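Local coordinates for chromosomal replication initiator protein DnaA (Thermotoga maritima, PDB 2Z4S) that probably binds the chromosomal replication origin in its ATP form to start replication, and carries an AAA+ ATPase domain that here holds ADP and magnesium, at residues R129-F134 against K228-C233; P159-M164 against K194-L199. All blocks are in the same frame, centred on the assembly; numbering follows the deposited sequence.

In the fold
From the N terminus the chain runs through helix 114-125 and lays down strand 133-136, whose start is one half of contact 1, and then passes through the P-loop, which holds ADP here, into helix 143-157. Next comes strand 163-167, entered through residues 159-164. Two helices later, residues 194-199 return beside it and close contact 2. Helix 210-224 follows before residues 228-233 close contact 1, so the whole of contact 2 falls within the larger excursion and the two are nested without crossing. Strands 197-201 and 229-234 are neighbours, with Leu198 hydrogen-bonded to Gln229 and Val231. Together the contacts span the four-stranded parallel sheet in the order 133-136, 229-234, 197-201, 163-167.

Contact 1 (R129-F134 against K228-C233); sequences RYNPLF and KQIVIC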
loop_
_atom_site.group_PDB
_atom_site.type_symbol
_atom_site.label_atom_id
_atom_site.label_comp_id
_atom_site.label_asym_id
_atom_site.label_seq_id
_atom_site.Cartn_x
_atom_site.Cartn_y
_atom_site.Cartn_z
ATOM N N ARG A 129 -12.138 3.774 15.671
ATOM C CA ARG A 129 -11.794 4.960 16.453
ATOM C C ARG A 129 -11.379 6.164 15.612
ATOM O O ARG A 129 -11.487 7.301 16.064
ATOM C CB ARG A 129 -10.688 4.630 17.456
ATOM C CG ARG A 129 -10.085 5.843 18.121
ATOM C CD ARG A 129 -9.241 5.433 19.300
ATOM N NE ARG A 129 -10.042 4.690 20.269
ATOM C CZ ARG A 129 -9.546 4.021 21.302
ATOM N NH1 ARG A 129 -8.238 3.990 21.519
ATOM N NH2 ARG A 129 -10.364 3.372 22.113
ATOM N N TYR A 130 -10.894 5.928 14.399
ATOM C CA TYR A 130 -10.496 7.037 13.548
ATOM C C TYR A 130 -10.898 6.739 12.112
ATOM O O TYR A 130 -10.101 6.205 11.339
ATOM C CB TYR A 130 -8.984 7.272 13.624
ATOM C CG TYR A 130 -8.423 7.364 15.030
ATOM C CD1 TYR A 130 -7.585 6.361 15.539
ATOM C CD2 TYR A 130 -8.721 8.443 15.854
ATOM C CE1 TYR A 130 -7.060 6.435 16.831
ATOM C CE2 TYR A 130 -8.197 8.526 17.152
ATOM C CZ TYR A 130 -7.368 7.521 17.637
ATOM O OH TYR A 130 -6.852 7.601 18.916
ATOM N N ASN A 131 -12.132 7.090 11.755
ATOM C CA ASN A 131 -12.630 6.835 10.412
ATOM C C ASN A 131 -12.771 8.083 9.564
ATOM O O ASN A 131 -13.509 8.996 9.908
ATOM C CB ASN A 131 -13.979 6.144 10.487
ATOM C CG ASN A 131 -14.011 4.871 9.688
ATOM O OD1 ASN A 131 -13.402 4.781 8.617
ATOM N ND2 ASN A 131 -14.727 3.877 10.192
ATOM N N PRO A 132 -12.092 8.126 8.418
ATOM C CA PRO A 132 -11.225 7.072 7.905
ATOM C C PRO A 132 -9.748 7.465 7.989
ATOM O O PRO A 132 -9.386 8.529 8.485
ATOM C CB PRO A 132 -11.667 6.980 6.464
ATOM C CG PRO A 132 -11.740 8.464 6.103
ATOM C CD PRO A 132 -12.387 9.106 7.354
ATOM N N LEU A 133 -8.900 6.589 7.477
ATOM C CA LEU A 133 -7.473 6.844 7.437
ATOM C C LEU A 133 -7.175 7.052 5.961
ATOM O O LEU A 133 -7.607 6.262 5.117
ATOM C CB LEU A 133 -6.697 5.631 7.972
ATOM C CG LEU A 133 -5.177 5.579 7.788
ATOM C CD1 LEU A 133 -4.507 6.867 8.239
ATOM C CD2 LEU A 133 -4.664 4.382 8.556
ATOM N N PHE A 134 -6.461 8.123 5.646
ATOM C CA PHE A 134 -6.124 8.408 4.266
ATOM C C PHE A 134 -4.634 8.579 4.155
ATOM O O PHE A 134 -4.111 9.642 4.448
ATOM C CB PHE A 134 -6.817 9.684 3.789
ATOM C CG PHE A 134 -6.592 9.984 2.336
ATOM C CD1 PHE A 134 -5.423 10.601 1.910
ATOM C CD2 PHE A 134 -7.544 9.626 1.387
ATOM C CE1 PHE A 134 -5.199 10.860 0.553
ATOM C CE2 PHE A 134 -7.334 9.878 0.028
ATOM C CZ PHE A 134 -6.155 10.498 -0.391
ATOM N N LYS A 228 -17.885 1.282 10.456
ATOM C CA LYS A 228 -16.983 0.435 9.678
ATOM C C LYS A 228 -15.738 1.236 9.291
ATOM O O LYS A 228 -15.858 2.325 8.723
ATOM C CB LYS A 228 -17.680 -0.025 8.415
ATOM C CG LYS A 228 -19.043 -0.602 8.645
ATOM C CD LYS A 228 -18.988 -2.057 9.003
ATOM C CE LYS A 228 -20.350 -2.685 8.763
ATOM N NZ LYS A 228 -20.290 -4.177 8.704
ATOM N N GLN A 229 -14.552 0.702 9.582
ATOM C CA GLN A 229 -13.312 1.409 9.261
ATOM C C GLN A 229 -13.055 1.517 7.761
ATOM O O GLN A 229 -13.203 0.543 7.029
ATOM C CB GLN A 229 -12.120 0.713 9.924
ATOM C CG GLN A 229 -10.757 1.383 9.662
ATOM C CD GLN A 229 -10.627 2.742 10.327
ATOM O OE1 GLN A 229 -10.962 2.895 11.505
ATOM N NE2 GLN A 229 -10.126 3.734 9.583
ATOM N N ILE A 230 -12.661 2.704 7.314
ATOM C CA ILE A 230 -12.362 2.952 5.909
ATOM C C ILE A 230 -10.901 3.373 5.846
ATOM O O ILE A 230 -10.459 4.170 6.678
ATOM C CB ILE A 230 -13.151 4.167 5.333
ATOM C CG1 ILE A 230 -14.642 4.083 5.663
ATOM C CG2 ILE A 230 -12.950 4.247 3.835
ATOM C CD1 ILE A 230 -15.436 3.231 4.710
ATOM N N VAL A 231 -10.140 2.850 4.886
ATOM C CA VAL A 231 -8.749 3.285 4.721
ATOM C C VAL A 231 -8.528 3.483 3.219
ATOM O O VAL A 231 -8.841 2.607 2.419
ATOM C CB VAL A 231 -7.722 2.266 5.301
ATOM C CG1 VAL A 231 -6.321 2.792 5.128
ATOM C CG2 VAL A 231 -7.970 2.051 6.774
ATOM N N ILE A 232 -8.017 4.649 2.842
ATOM C CA ILE A 232 -7.788 4.970 1.440
ATOM C C ILE A 232 -6.328 5.342 1.210
ATOM O O ILE A 232 -5.731 6.058 2.011
ATOM C CB ILE A 232 -8.693 6.186 0.967
ATOM C CG1 ILE A 232 -10.176 5.825 1.041
ATOM C CG2 ILE A 232 -8.384 6.578 -0.470
ATOM C CD1 ILE A 232 -10.783 6.010 2.410
ATOM N N CYS A 233 -5.756 4.854 0.116
ATOM C CA CYS A 233 -4.377 5.173 -0.218
ATOM C C CYS A 233 -4.372 5.885 -1.521
ATOM O O CYS A 233 -5.056 5.482 -2.445
ATOM C CB CYS A 233 -3.535 3.924 -0.352
ATOM S SG CYS A 233 -3.151 3.266 1.217
#
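Strand 133-136 enters the sheet alongside strand 229-234, and side-chain amides do much of the joining at this end. Gln229 is the one to follow outward. Its CB passes 4.1 Å from Asn131 ND2; CG stands anti to the backbone N (chi1 -180°), and a bend at chi2 (68°) turns CD back beside the carbonyl of Tyr130. At the tip, OE1 accepts from the backbone N of Gly128, just ahead of residues 129-134, while NE2 donates to Tyr130 O at 3.0 Å, with the acceptor in the plane of the amide. NE2 also reaches Ile230 O, approaching from above that carbonyl's plane.

Further along, the ladder is regular: Leu133 N donates to Ile230 O (3.0 Å), and Ile232 N to Leu133 O (2.8 Å). One step earlier Asn131 substitutes its side chain for its own peptide groups. OD1 receives Ile230 N on a lone pair, and ND2 donates to Lys228 O from above the carbonyl plane. An alanine at Asn131 would lose both bonds and would probably leave the start of the ladder poorly held just before the cis peptide to Pro132.

Apolar contacts complete the seam. Pro132 CB packs 3.4 Å from Ile230 CB, Leu133 and Val231 run side by side toward helix 143-157, and on the other face Phe134 CE2 meets Ile232 CG2 at 3.5 Å. The chemistry implies a parallel pairing, as in a P-loop NTPase core, whose ladder is carried back past Pro132, ahead of the strand proper, by the amide side chains of Asn131 and Gln229.

Contact 2 (P159-M164 against K194-L199); sequences PDLRVM and KVDILL
Asp196 has its CG anti to the carbonyl carbon (chi1 -44°), which turns the carboxylate back toward residues 161-162, and OD2, whose exact place is less certain in the model, accepts a hydrogen bond from Arg162 N. Met164 carries CG anti to its backbone N (chi1 174°), beside Leu198, and then bends at chi2 (72°) and chi3, which brings CE near Val195 CG1.

The backbone pairing is irregular at first: Arg162 O faces two successive N-H groups, taking Asp196 N at 3.0 Å in the carbonyl plane and a weak bond from Ile197 N. Beyond this the parallel ladder settles: Met164 N donates to Ile197 O at 2.8 Å, and Leu199 N to Met164 O, both nearly along the C=O axis.

On one face the forked Val163 sets both methyls, CG1 and CG2, 3.4 Å from Ile197 CG2, and CG1 also meets Leu199 CD1 at 4.0 Å. On the other, Met164 CG lies 3.7 Å from Leu198 CD2, while its CB touches Val195 CG1. The Arg162 guanidinium, almost perpendicular to the Asp196 carboxylate, passes the Lys194 side chain with NH2 4.3 Å from Lys194 NZ, like charges that would probably repel.

Helix 143-157 covers the face of Val163, Ile197 and Leu199, through Val154, Ile150 and Leu147, whereas Leu223 of helix 210-224 meets Val195 and Leu198 on the reverse; strand 163-167 forms the outer edge of the sheet within this chain.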
loop_
_atom_site.group_PDB
_atom_site.type_symbol
_atom_site.label_atom_id
_atom_site.label_comp_id
_atom_site.label_asym_id
_atom_site.label_seq_id
_atom_site.Cartn_x
_atom_site.Cartn_y
_atom_site.Cartn_z
ATOM N N PRO A 159 -10.032 -12.134 14.207
ATOM C CA PRO A 159 -10.471 -13.122 13.220
ATOM C C PRO A 159 -11.979 -13.080 12.970
ATOM O O PRO A 159 -12.442 -13.432 11.890
ATOM C CB PRO A 159 -9.995 -14.440 13.823
ATOM C CG PRO A 159 -10.005 -14.159 15.288
ATOM C CD PRO A 159 -9.376 -12.800 15.339
ATOM N N ASP A 160 -12.743 -12.640 13.965
ATOM C CA ASP A 160 -14.189 -12.538 13.804
ATOM C C ASP A 160 -14.580 -11.231 13.105
ATOM O O ASP A 160 -15.448 -10.497 13.580
ATOM C CB ASP A 160 -14.899 -12.633 15.164
ATOM C CG ASP A 160 -15.334 -14.057 15.504
ATOM O OD1 ASP A 160 -15.943 -14.721 14.635
ATOM O OD2 ASP A 160 -15.081 -14.514 16.644
ATOM N N LEU A 161 -13.934 -10.941 11.980
ATOM C CA LEU A 161 -14.236 -9.728 11.230
ATOM C C LEU A 161 -14.033 -9.890 9.742
ATOM O O LEU A 161 -13.066 -10.497 9.289
ATOM C CB LEU A 161 -13.397 -8.541 11.708
ATOM C CG LEU A 161 -13.867 -7.793 12.952
ATOM C CD1 LEU A 161 -13.176 -6.442 13.016
ATOM C CD2 LEU A 161 -15.359 -7.594 12.894
ATOM N N ARG A 162 -14.969 -9.321 8.994
ATOM C CA ARG A 162 -14.970 -9.360 7.543
ATOM C C ARG A 162 -14.073 -8.225 7.033
ATOM O O ARG A 162 -14.510 -7.073 6.930
ATOM C CB ARG A 162 -16.412 -9.176 7.055
ATOM C CG ARG A 162 -17.471 -9.536 8.114
ATOM C CD ARG A 162 -18.857 -8.948 7.789
ATOM N NE ARG A 162 -19.573 -9.760 6.808
ATOM C CZ ARG A 162 -20.514 -10.649 7.112
ATOM N NH1 ARG A 162 -20.865 -10.833 8.377
ATOM N NH2 ARG A 162 -21.079 -11.379 6.155
ATOM N N VAL A 163 -12.818 -8.544 6.731
ATOM C CA VAL A 163 -11.890 -7.533 6.239
ATOM C C VAL A 163 -11.822 -7.548 4.725
ATOM O O VAL A 163 -11.575 -8.587 4.114
ATOM C CB VAL A 163 -10.476 -7.746 6.782
ATOM C CG1 VAL A 163 -9.558 -6.629 6.296
ATOM C CG2 VAL A 163 -10.516 -7.791 8.291
ATOM N N MET A 164 -12.018 -6.377 4.127
ATOM C CA MET A 164 -12.017 -6.241 2.679
ATOM C C MET A 164 -10.934 -5.317 2.128
ATOM O O MET A 164 -10.907 -4.114 2.420
ATOM C CB MET A 164 -13.395 -5.747 2.225
ATOM C CG MET A 164 -13.512 -5.413 0.743
ATOM S SD MET A 164 -13.516 -6.854 -0.323
ATOM C CE MET A 164 -15.241 -7.324 -0.200
ATOM N N LYS A 194 -21.730 -6.699 3.827
ATOM C CA LYS A 194 -20.768 -7.681 4.316
ATOM C C LYS A 194 -19.303 -7.253 4.520
ATOM O O LYS A 194 -18.385 -7.973 4.116
ATOM C CB LYS A 194 -20.808 -8.913 3.402
ATOM C CG LYS A 194 -22.120 -9.067 2.632
ATOM C CD LYS A 194 -22.249 -10.432 1.973
ATOM C CE LYS A 194 -22.540 -11.511 3.013
ATOM N NZ LYS A 194 -22.648 -12.881 2.429
ATOM N N VAL A 195 -19.074 -6.098 5.142
ATOM C CA VAL A 195 -17.704 -5.648 5.411
ATOM C C VAL A 195 -17.658 -4.825 6.673
ATOM O O VAL A 195 -18.528 -3.987 6.896
ATOM C CB VAL A 195 -17.101 -4.774 4.281
ATOM C CG1 VAL A 195 -17.011 -5.572 3.003
ATOM C CG2 VAL A 195 -17.915 -3.509 4.092
ATOM N N ASP A 196 -16.636 -5.059 7.491
ATOM C CA ASP A 196 -16.478 -4.325 8.737
ATOM C C ASP A 196 -15.400 -3.294 8.519
ATOM O O ASP A 196 -15.485 -2.163 8.991
ATOM C CB ASP A 196 -16.092 -5.285 9.839
ATOM C CG ASP A 196 -16.919 -6.544 9.797
ATOM O OD1 ASP A 196 -18.158 -6.423 9.644
ATOM O OD2 ASP A 196 -16.336 -7.646 9.911
ATOM N N ILE A 197 -14.375 -3.698 7.791
ATOM C CA ILE A 197 -13.308 -2.783 7.469
ATOM C C ILE A 197 -13.069 -2.931 5.973
ATOM O O ILE A 197 -13.003 -4.051 5.444
ATOM C CB ILE A 197 -12.026 -3.079 8.267
ATOM C CG1 ILE A 197 -10.944 -2.096 7.833
ATOM C CG2 ILE A 197 -11.604 -4.529 8.088
ATOM C CD1 ILE A 197 -9.630 -2.317 8.498
ATOM N N LEU A 198 -12.977 -1.787 5.299
ATOM C CA LEU A 198 -12.785 -1.712 3.855
ATOM C C LEU A 198 -11.486 -0.949 3.581
ATOM O O LEU A 198 -11.329 0.202 3.992
ATOM C CB LEU A 198 -14.010 -1.000 3.253
ATOM C CG LEU A 198 -14.293 -0.730 1.768
ATOM C CD1 LEU A 198 -13.928 0.694 1.418
ATOM C CD2 LEU A 198 -13.560 -1.726 0.904
ATOM N N LEU A 199 -10.542 -1.601 2.910
ATOM C CA LEU A 199 -9.265 -0.969 2.602
ATOM C C LEU A 199 -9.236 -0.736 1.106
ATOM O O LEU A 199 -9.370 -1.694 0.359
ATOM C CB LEU A 199 -8.129 -1.913 2.991
ATOM C CG LEU A 199 -8.290 -2.610 4.347
ATOM C CD1 LEU A 199 -7.465 -3.878 4.368
ATOM C CD2 LEU A 199 -7.890 -1.673 5.474
#